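Local coordinates for protein transport protein HOFQ (Aggregatibacter actinomycetemcomitans, PDB 2Y3M) that binds DNA through its extra-membranous domains and, as a competence secretin, probably serves in DNA uptake across the outer membrane, at residues N106-K111 against L147-E152; I72-K77 against S130-N135. All blocks are in the same frame, centred on the assembly; numbering follows the deposited sequence.

Contact 1 (N106-K111 against L147-E152); sequences NTATIK and LLIQDE. Unlike the reference sequence in segment 106-111: N106 (reference Thr).
Strands 106-111 and 147-151 run antiparallel, their axes 4.7 Å apart, and six backbone hydrogen bonds join them in three antiparallel hydrogen-bonded pairs: N106 with D151, A108 with I149 and I110 with L147. The straightest is I110 N to L147 O, 2.6 Å with 172° at the hydrogen, the N-H arriving nearly along the C=O axis; the others approach in the carbonyl plane. The packed face carries A108, I110, L147 and I149. I149 sets CG1 anti to its backbone N (chi1 175°), which leaves CG2 wedged between N and C, leaning toward the partner strand. I149 CG2 lies 3.9 Å from A108 CB and 4.2 Å from I110 CD1, and the two isoleucines run alongside each other. Helix 153-166 packs on this face, with V156 on A108, I159 on I149 and I163 on I110. The opposite face is looser and mostly open to solvent: T107 turns CG2 anti to its N and meets L148 CD2 at 4.0 Å, the two side chains crossing obliquely. At the end of the strand, D151 OD1 takes the N-H of E152 from above the carboxylate plane and also bonds S133 OG, while OD2 pairs with S155 OG. Here the edge strand of an antiparallel sheet with a helix on one face is consistent with the type I KH-like alpha/beta fold reported for these domains.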
ATOM      1  N   ASN B 106      21.798 -26.930  20.947  1.00 56.36           N
ATOM      2  CA  ASN B 106      22.931 -26.114  20.513  1.00 55.54           C
ATOM      3  C   ASN B 106      22.500 -25.026  19.536  1.00 51.29           C
ATOM      4  O   ASN B 106      21.474 -25.155  18.874  1.00 47.93           O
ATOM      5  CB  ASN B 106      24.022 -26.982  19.883  1.00 54.49           C
ATOM      6  CG  ASN B 106      24.873 -27.700  20.916  1.00 60.14           C
ATOM      7  OD1 ASN B 106      24.607 -27.647  22.121  1.00 64.17           O
ATOM      8  ND2 ASN B 106      25.904 -28.382  20.445  1.00 60.26           N
ATOM      9  N   THR B 107      23.297 -23.964  19.455  1.00 52.28           N
ATOM     10  CA  THR B 107      23.028 -22.829  18.575  1.00 49.48           C
ATOM     11  C   THR B 107      24.239 -22.537  17.696  1.00 47.96           C
ATOM     12  O   THR B 107      25.375 -22.658  18.143  1.00 51.43           O
ATOM     13  CB  THR B 107      22.649 -21.573  19.393  1.00 53.31           C
ATOM     14  OG1 THR B 107      21.459 -21.839  20.139  1.00 55.19           O
ATOM     15  CG2 THR B 107      22.391 -20.381  18.487  1.00 51.49           C
ATOM     16  N   ALA B 108      23.991 -22.164  16.443  1.00 43.83           N
ATOM     17  CA  ALA B 108      25.063 -21.827  15.510  1.00 42.77           C
ATOM     18  C   ALA B 108      24.642 -20.748  14.518  1.00 40.29           C
ATOM     19  O   ALA B 108      23.569 -20.817  13.919  1.00 37.50           O
ATOM     20  CB  ALA B 108      25.546 -23.066  14.770  1.00 40.84           C
ATOM     21  N   THR B 109      25.499 -19.748  14.365  1.00 42.11           N
ATOM     22  CA  THR B 109      25.315 -18.721  13.361  1.00 40.51           C
ATOM     23  C   THR B 109      26.163 -19.102  12.165  1.00 38.72           C
ATOM     24  O   THR B 109      27.359 -19.344  12.292  1.00 40.86           O
ATOM     25  CB  THR B 109      25.763 -17.354  13.884  1.00 44.37           C
ATOM     26  OG1 THR B 109      24.955 -16.990  15.009  1.00 47.82           O
ATOM     27  CG2 THR B 109      25.647 -16.286  12.799  1.00 42.98           C
ATOM     28  N   ILE B 110      25.539 -19.166  11.001  1.00 38.96           N
ATOM     29  CA  ILE B 110      26.278 -19.451   9.787  1.00 37.90           C
ATOM     30  C   ILE B 110      26.212 -18.242   8.862  1.00 37.33           C
ATOM     31  O   ILE B 110      25.133 -17.773   8.499  1.00 36.54           O
ATOM     32  CB  ILE B 110      25.799 -20.764   9.126  1.00 36.32           C
ATOM     33  CG1 ILE B 110      25.966 -21.920  10.125  1.00 38.56           C
ATOM     34  CG2 ILE B 110      26.606 -21.057   7.870  1.00 36.35           C
ATOM     35  CD1 ILE B 110      25.057 -23.096   9.893  1.00 38.23           C
ATOM     36  N   LYS B 111      27.385 -17.719   8.527  1.00 38.91           N
ATOM     37  CA  LYS B 111      27.502 -16.556   7.669  1.00 39.53           C
ATOM     38  C   LYS B 111      27.827 -17.036   6.266  1.00 39.06           C
ATOM     39  O   LYS B 111      28.889 -17.605   6.035  1.00 40.48           O
ATOM     40  CB  LYS B 111      28.613 -15.636   8.171  1.00 42.62           C
ATOM     41  CG  LYS B 111      28.431 -15.151   9.594  1.00 44.70           C
ATOM     42  CD  LYS B 111      29.572 -14.240   9.997  1.00 48.94           C
ATOM     43  CE  LYS B 111      29.262 -13.483  11.273  1.00 52.14           C
ATOM     44  NZ  LYS B 111      30.321 -12.462  11.556  1.00 57.31           N
ATOM     45  N   LEU B 147      22.390 -17.418   8.599  1.00 39.14           N
ATOM     46  CA  LEU B 147      21.503 -18.509   9.000  1.00 38.03           C
ATOM     47  C   LEU B 147      21.772 -18.805  10.472  1.00 38.29           C
ATOM     48  O   LEU B 147      22.922 -18.990  10.875  1.00 39.66           O
ATOM     49  CB  LEU B 147      21.769 -19.769   8.174  1.00 37.91           C
ATOM     50  CG  LEU B 147      21.093 -20.029   6.826  1.00 39.60           C
ATOM     51  CD1 LEU B 147      21.995 -20.884   5.949  1.00 42.51           C
ATOM     52  CD2 LEU B 147      19.765 -20.720   6.994  1.00 38.91           C
ATOM     53  N   LEU B 148      20.713 -18.839  11.270  1.00 38.27           N
ATOM     54  CA  LEU B 148      20.818 -19.153  12.690  1.00 39.41           C
ATOM     55  C   LEU B 148      20.043 -20.443  12.944  1.00 37.74           C
ATOM     56  O   LEU B 148      18.838 -20.510  12.685  1.00 37.68           O
ATOM     57  CB  LEU B 148      20.252 -18.003  13.530  1.00 42.30           C
ATOM     58  CG  LEU B 148      20.479 -17.929  15.048  1.00 47.10           C
ATOM     59  CD1 LEU B 148      20.095 -16.548  15.589  1.00 51.66           C
ATOM     60  CD2 LEU B 148      19.736 -19.019  15.826  1.00 47.77           C
ATOM     61  N   ILE B 149      20.732 -21.464  13.446  1.00 37.25           N
ATOM     62  CA  ILE B 149      20.107 -22.758  13.698  1.00 35.85           C
ATOM     63  C   ILE B 149      20.106 -23.157  15.175  1.00 37.18           C
ATOM     64  O   ILE B 149      21.099 -22.981  15.881  1.00 39.80           O
ATOM     65  CB  ILE B 149      20.725 -23.886  12.810  1.00 35.25           C
ATOM     66  CG1 ILE B 149      20.126 -25.252  13.181  1.00 34.25           C
ATOM     67  CG2 ILE B 149      22.249 -23.870  12.881  1.00 37.39           C
ATOM     68  CD1 ILE B 149      20.513 -26.378  12.263  1.00 36.05           C
ATOM     69  N   GLN B 150      18.973 -23.683  15.635  1.00 36.45           N
ATOM     70  CA  GLN B 150      18.868 -24.217  16.988  1.00 38.01           C
ATOM     71  C   GLN B 150      18.231 -25.601  16.973  1.00 36.27           C
ATOM     72  O   GLN B 150      17.078 -25.757  16.565  1.00 35.59           O
ATOM     73  CB  GLN B 150      18.069 -23.280  17.897  1.00 40.76           C
ATOM     74  CG  GLN B 150      17.971 -23.786  19.332  1.00 44.03           C
ATOM     75  CD  GLN B 150      17.165 -22.880  20.246  1.00 49.16           C
ATOM     76  OE1 GLN B 150      16.031 -22.506  19.942  1.00 50.10           O
ATOM     77  NE2 GLN B 150      17.742 -22.542  21.386  1.00 54.27           N
ATOM     78  N   ASP B 151      18.986 -26.597  17.425  1.00 36.56           N
ATOM     79  CA  ASP B 151      18.499 -27.973  17.472  1.00 35.50           C
ATOM     80  C   ASP B 151      19.380 -28.832  18.378  1.00 37.51           C
ATOM     81  O   ASP B 151      20.366 -28.344  18.935  1.00 40.38           O
ATOM     82  CB  ASP B 151      18.448 -28.568  16.056  1.00 33.76           C
ATOM     83  CG  ASP B 151      17.376 -29.630  15.906  1.00 33.66           C
ATOM     84  OD1 ASP B 151      16.776 -30.022  16.930  1.00 34.84           O
ATOM     85  OD2 ASP B 151      17.118 -30.068  14.764  1.00 33.52           O
ATOM     86  N   GLU B 152      19.016 -30.104  18.527  1.00 51.49           N
ATOM     87  CA  GLU B 152      19.873 -31.096  19.182  1.00 50.11           C
ATOM     88  C   GLU B 152      21.283 -31.034  18.577  1.00 44.84           C
ATOM     89  O   GLU B 152      21.429 -30.726  17.397  1.00 42.42           O
ATOM     90  CB  GLU B 152      19.291 -32.500  19.013  1.00 53.40           C
ATOM     91  CG  GLU B 152      17.859 -32.679  19.508  1.00 61.58           C
ATOM     92  CD  GLU B 152      17.250 -34.008  19.067  1.00 68.18           C
ATOM     93  OE1 GLU B 152      17.932 -34.789  18.363  1.00 66.27           O
ATOM     94  OE2 GLU B 152      16.083 -34.276  19.424  1.00 76.42           O
TER

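Contact 2 (I72-K77 against S130-N135); sequences IYYFTK and SLLSPN
Y74 holds CG anti to its backbone N (chi1 175°), sending its ring off strand 67-76 toward the loop 130-135, and the two leucines of that loop answer with different first torsions. L131 also has CG anti to N (chi1 169°), whereas L132 places CG beside its N and anti to the carbonyl carbon (chi1 -49°). Both end with a methyl at the same corner of the tyrosine: L132 CD1 is 3.6 Å from Y74 CE2 and 3.7 Å from Y74 CD2, and L131 CD2 sits farther out, 4.2 Å from Y74 CE2. Both leucines come in obliquely, an apolar contact made at CE2 and CD2. M121 and T125 of helix 117-125 also touch Y74, and the ring of F8 meets it at a slant; the tyrosine thus belongs to the apolar layer between sheet and helices of an alpha/beta domain, related to type I KH domains, with the loop after helix 117-125 packing against those two ring carbons. Farther along the strand the contact turns polar and thinner. T76 CB comes within 3.7 Å of P134 O, and the same carbonyl accepts a hydrogen bond from a water 3.0 Å from P134 O. That water in turn accepts the backbone N-H of T76 at 3.2 Å from T76 N, bridging the two backbones where they do not bond directly. The loop's S133 turns away from the strand, its hydroxyl engaged by D151, and N135 N makes a weak bond to S133 OG.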
ATOM      1  N   ILE B  72      13.026 -14.479   8.027  1.00 40.60           N
ATOM      2  CA  ILE B  72      12.144 -15.641   7.949  1.00 38.94           C
ATOM      3  C   ILE B  72      12.480 -16.631   9.068  1.00 39.17           C
ATOM      4  O   ILE B  72      13.647 -16.831   9.413  1.00 40.12           O
ATOM      5  CB  ILE B  72      12.191 -16.334   6.567  1.00 38.22           C
ATOM      6  CG1 ILE B  72      11.904 -15.338   5.440  1.00 40.03           C
ATOM      7  CG2 ILE B  72      11.185 -17.483   6.493  1.00 38.37           C
ATOM      8  CD1 ILE B  72      13.135 -14.894   4.675  1.00 41.45           C
ATOM      9  N   TYR B  73      11.440 -17.226   9.641  1.00 39.52           N
ATOM     10  CA  TYR B  73      11.577 -18.157  10.744  1.00 40.90           C
ATOM     11  C   TYR B  73      11.076 -19.531  10.284  1.00 39.02           C
ATOM     12  O   TYR B  73       9.976 -19.646   9.748  1.00 39.39           O
ATOM     13  CB  TYR B  73      10.786 -17.614  11.946  1.00 45.45           C
ATOM     14  CG  TYR B  73      10.975 -18.320  13.275  1.00 50.98           C
ATOM     15  CD1 TYR B  73      12.248 -18.594  13.784  1.00 54.46           C
ATOM     16  CD2 TYR B  73       9.869 -18.672  14.054  1.00 57.02           C
ATOM     17  CE1 TYR B  73      12.412 -19.232  15.025  1.00 60.36           C
ATOM     18  CE2 TYR B  73      10.019 -19.307  15.293  1.00 62.66           C
ATOM     19  CZ  TYR B  73      11.291 -19.584  15.770  1.00 64.09           C
ATOM     20  OH  TYR B  73      11.436 -20.213  16.988  1.00 70.72           O
ATOM     21  N   TYR B  74      11.899 -20.562  10.460  1.00 38.39           N
ATOM     22  CA  TYR B  74      11.539 -21.928  10.063  1.00 37.65           C
ATOM     23  C   TYR B  74      11.518 -22.847  11.286  1.00 39.74           C
ATOM     24  O   TYR B  74      12.544 -23.070  11.928  1.00 41.01           O
ATOM     25  CB  TYR B  74      12.494 -22.447   8.978  1.00 37.37           C
ATOM     26  CG  TYR B  74      12.282 -23.897   8.586  1.00 38.79           C
ATOM     27  CD1 TYR B  74      11.221 -24.277   7.750  1.00 39.39           C
ATOM     28  CD2 TYR B  74      13.146 -24.889   9.047  1.00 40.00           C
ATOM     29  CE1 TYR B  74      11.031 -25.620   7.397  1.00 41.96           C
ATOM     30  CE2 TYR B  74      12.965 -26.228   8.704  1.00 42.22           C
ATOM     31  CZ  TYR B  74      11.911 -26.588   7.884  1.00 43.41           C
ATOM     32  OH  TYR B  74      11.757 -27.919   7.554  1.00 46.57           O
ATOM     33  N   PHE B  75      10.335 -23.370  11.604  1.00 41.29           N
ATOM     34  CA  PHE B  75      10.127 -24.121  12.839  1.00 44.79           C
ATOM     35  C   PHE B  75       8.947 -25.077  12.700  1.00 47.22           C
ATOM     36  O   PHE B  75       8.202 -25.011  11.719  1.00 47.21           O
ATOM     37  CB  PHE B  75       9.894 -23.152  14.010  1.00 48.54           C
ATOM     38  CG  PHE B  75       8.555 -22.455  13.977  1.00 50.73           C
ATOM     39  CD1 PHE B  75       8.285 -21.469  13.029  1.00 48.47           C
ATOM     40  CD2 PHE B  75       7.564 -22.786  14.899  1.00 56.89           C
ATOM     41  CE1 PHE B  75       7.047 -20.828  12.999  1.00 52.28           C
ATOM     42  CE2 PHE B  75       6.327 -22.149  14.880  1.00 61.20           C
ATOM     43  CZ  PHE B  75       6.067 -21.169  13.927  1.00 59.25           C
ATOM     44  N   THR B  76       8.775 -25.956  13.689  1.00 58.37           N
ATOM     45  CA  THR B  76       7.633 -26.870  13.734  1.00 62.45           C
ATOM     46  C   THR B  76       6.514 -26.282  14.589  1.00 68.48           C
ATOM     47  O   THR B  76       6.713 -25.964  15.766  1.00 69.93           O
ATOM     48  CB  THR B  76       8.039 -28.273  14.244  1.00 61.69           C
ATOM     49  OG1 THR B  76       9.008 -28.833  13.354  1.00 57.78           O
ATOM     50  CG2 THR B  76       6.839 -29.211  14.308  1.00 66.62           C
ATOM     51  N   LYS B  77       5.340 -26.152  13.972  1.00 72.85           N
ATOM     52  CA  LYS B  77       4.176 -25.514  14.577  1.00 79.92           C
ATOM     53  C   LYS B  77       3.494 -26.437  15.586  1.00 84.58           C
ATOM     54  O   LYS B  77       3.994 -26.646  16.694  1.00 84.27           O
ATOM     55  CB  LYS B  77       3.192 -25.115  13.475  1.00 83.62           C
ATOM     56  CG  LYS B  77       2.250 -23.984  13.825  1.00 90.74           C
ATOM     57  CD  LYS B  77       1.329 -23.691  12.651  1.00 95.70           C
ATOM     58  CE  LYS B  77       0.074 -22.947  13.082  1.00105.73           C
ATOM     59  NZ  LYS B  77       0.343 -21.512  13.378  1.00107.16           N
ATOM     60  N   SER B 130      11.610 -34.363   7.366  1.00 61.06           N
ATOM     61  CA  SER B 130      11.981 -33.157   8.090  1.00 57.15           C
ATOM     62  C   SER B 130      13.498 -32.981   8.132  1.00 54.12           C
ATOM     63  O   SER B 130      14.245 -33.944   8.310  1.00 56.44           O
ATOM     64  CB  SER B 130      11.386 -33.151   9.503  1.00 60.39           C
ATOM     65  OG  SER B 130      11.665 -34.357  10.193  1.00 65.46           O
ATOM     66  N   LEU B 131      13.928 -31.738   7.935  1.00 42.33           N
ATOM     67  CA  LEU B 131      15.325 -31.341   8.030  1.00 39.77           C
ATOM     68  C   LEU B 131      15.799 -31.326   9.484  1.00 38.29           C
ATOM     69  O   LEU B 131      16.871 -31.834   9.792  1.00 38.41           O
ATOM     70  CB  LEU B 131      15.500 -29.954   7.407  1.00 38.15           C
ATOM     71  CG  LEU B 131      16.810 -29.185   7.586  1.00 36.79           C
ATOM     72  CD1 LEU B 131      17.905 -29.758   6.689  1.00 37.30           C
ATOM     73  CD2 LEU B 131      16.578 -27.700   7.285  1.00 35.70           C
ATOM     74  N   LEU B 132      14.984 -30.738  10.360  1.00 37.63           N
ATOM     75  CA  LEU B 132      15.281 -30.598  11.788  1.00 36.96           C
ATOM     76  C   LEU B 132      14.408 -31.521  12.629  1.00 38.76           C
ATOM     77  O   LEU B 132      13.384 -32.013  12.158  1.00 40.53           O
ATOM     78  CB  LEU B 132      15.025 -29.150  12.235  1.00 35.98           C
ATOM     79  CG  LEU B 132      15.600 -27.977  11.429  1.00 34.46           C
ATOM     80  CD1 LEU B 132      14.877 -26.696  11.767  1.00 34.65           C
ATOM     81  CD2 LEU B 132      17.085 -27.807  11.660  1.00 34.56           C
ATOM     82  N   SER B 133      14.817 -31.751  13.875  1.00 39.34           N
ATOM     83  CA  SER B 133      13.961 -32.404  14.868  1.00 41.80           C
ATOM     84  C   SER B 133      12.814 -31.457  15.235  1.00 42.46           C
ATOM     85  O   SER B 133      12.925 -30.249  15.021  1.00 40.67           O
ATOM     86  CB  SER B 133      14.763 -32.739  16.129  1.00 43.01           C
ATOM     87  OG  SER B 133      14.877 -31.602  16.972  1.00 42.43           O
ATOM     88  N   PRO B 134      11.723 -31.995  15.819  1.00 45.37           N
ATOM     89  CA  PRO B 134      10.576 -31.150  16.191  1.00 47.00           C
ATOM     90  C   PRO B 134      10.946 -29.963  17.093  1.00 46.56           C
ATOM     91  O   PRO B 134      10.235 -28.963  17.108  1.00 47.31           O
ATOM     92  CB  PRO B 134       9.650 -32.117  16.944  1.00 51.37           C
ATOM     93  CG  PRO B 134      10.067 -33.489  16.495  1.00 51.31           C
ATOM     94  CD  PRO B 134      11.535 -33.400  16.237  1.00 47.94           C
ATOM     95  N   ASN B 135      12.054 -30.075  17.822  1.00 45.96           N
ATOM     96  CA  ASN B 135      12.545 -28.991  18.676  1.00 46.55           C
ATOM     97  C   ASN B 135      13.498 -28.037  17.964  1.00 43.35           C
ATOM     98  O   ASN B 135      14.006 -27.088  18.567  1.00 44.28           O
ATOM     99  CB  ASN B 135      13.218 -29.563  19.921  1.00 49.06           C
ATOM    100  CG  ASN B 135      12.237 -30.245  20.847  1.00 53.58           C
ATOM    101  OD1 ASN B 135      11.527 -29.590  21.609  1.00 57.45           O
ATOM    102  ND2 ASN B 135      12.193 -31.566  20.787  1.00 54.31           N
TER
HETATM  103  O   HOH W   1      10.488 -26.023  16.373  1.00 39.06           O

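How the contacts relate
Of the four segments, 72-77 on strand 67-76 comes first and opens contact 2; after the unmodelled residues 78-103 the chain returns as strand 106-111, which opens contact 1. Helix 117-125 then leads into loop 130-135, closing contact 2 over 52 intervening residues, and strands 137-141 and 146-151 follow, the latter closing contact 1 over 35. The two closures therefore cross rather than nest. Both reach the same five-stranded sheet: contact 1 adds one edge strand, 106-111, and contact 2 ties the loop to strand 67-76. Their centres lie 12 Å apart and they touch directly, I149 CD1 resting against L132 CD2 at 3.8 Å.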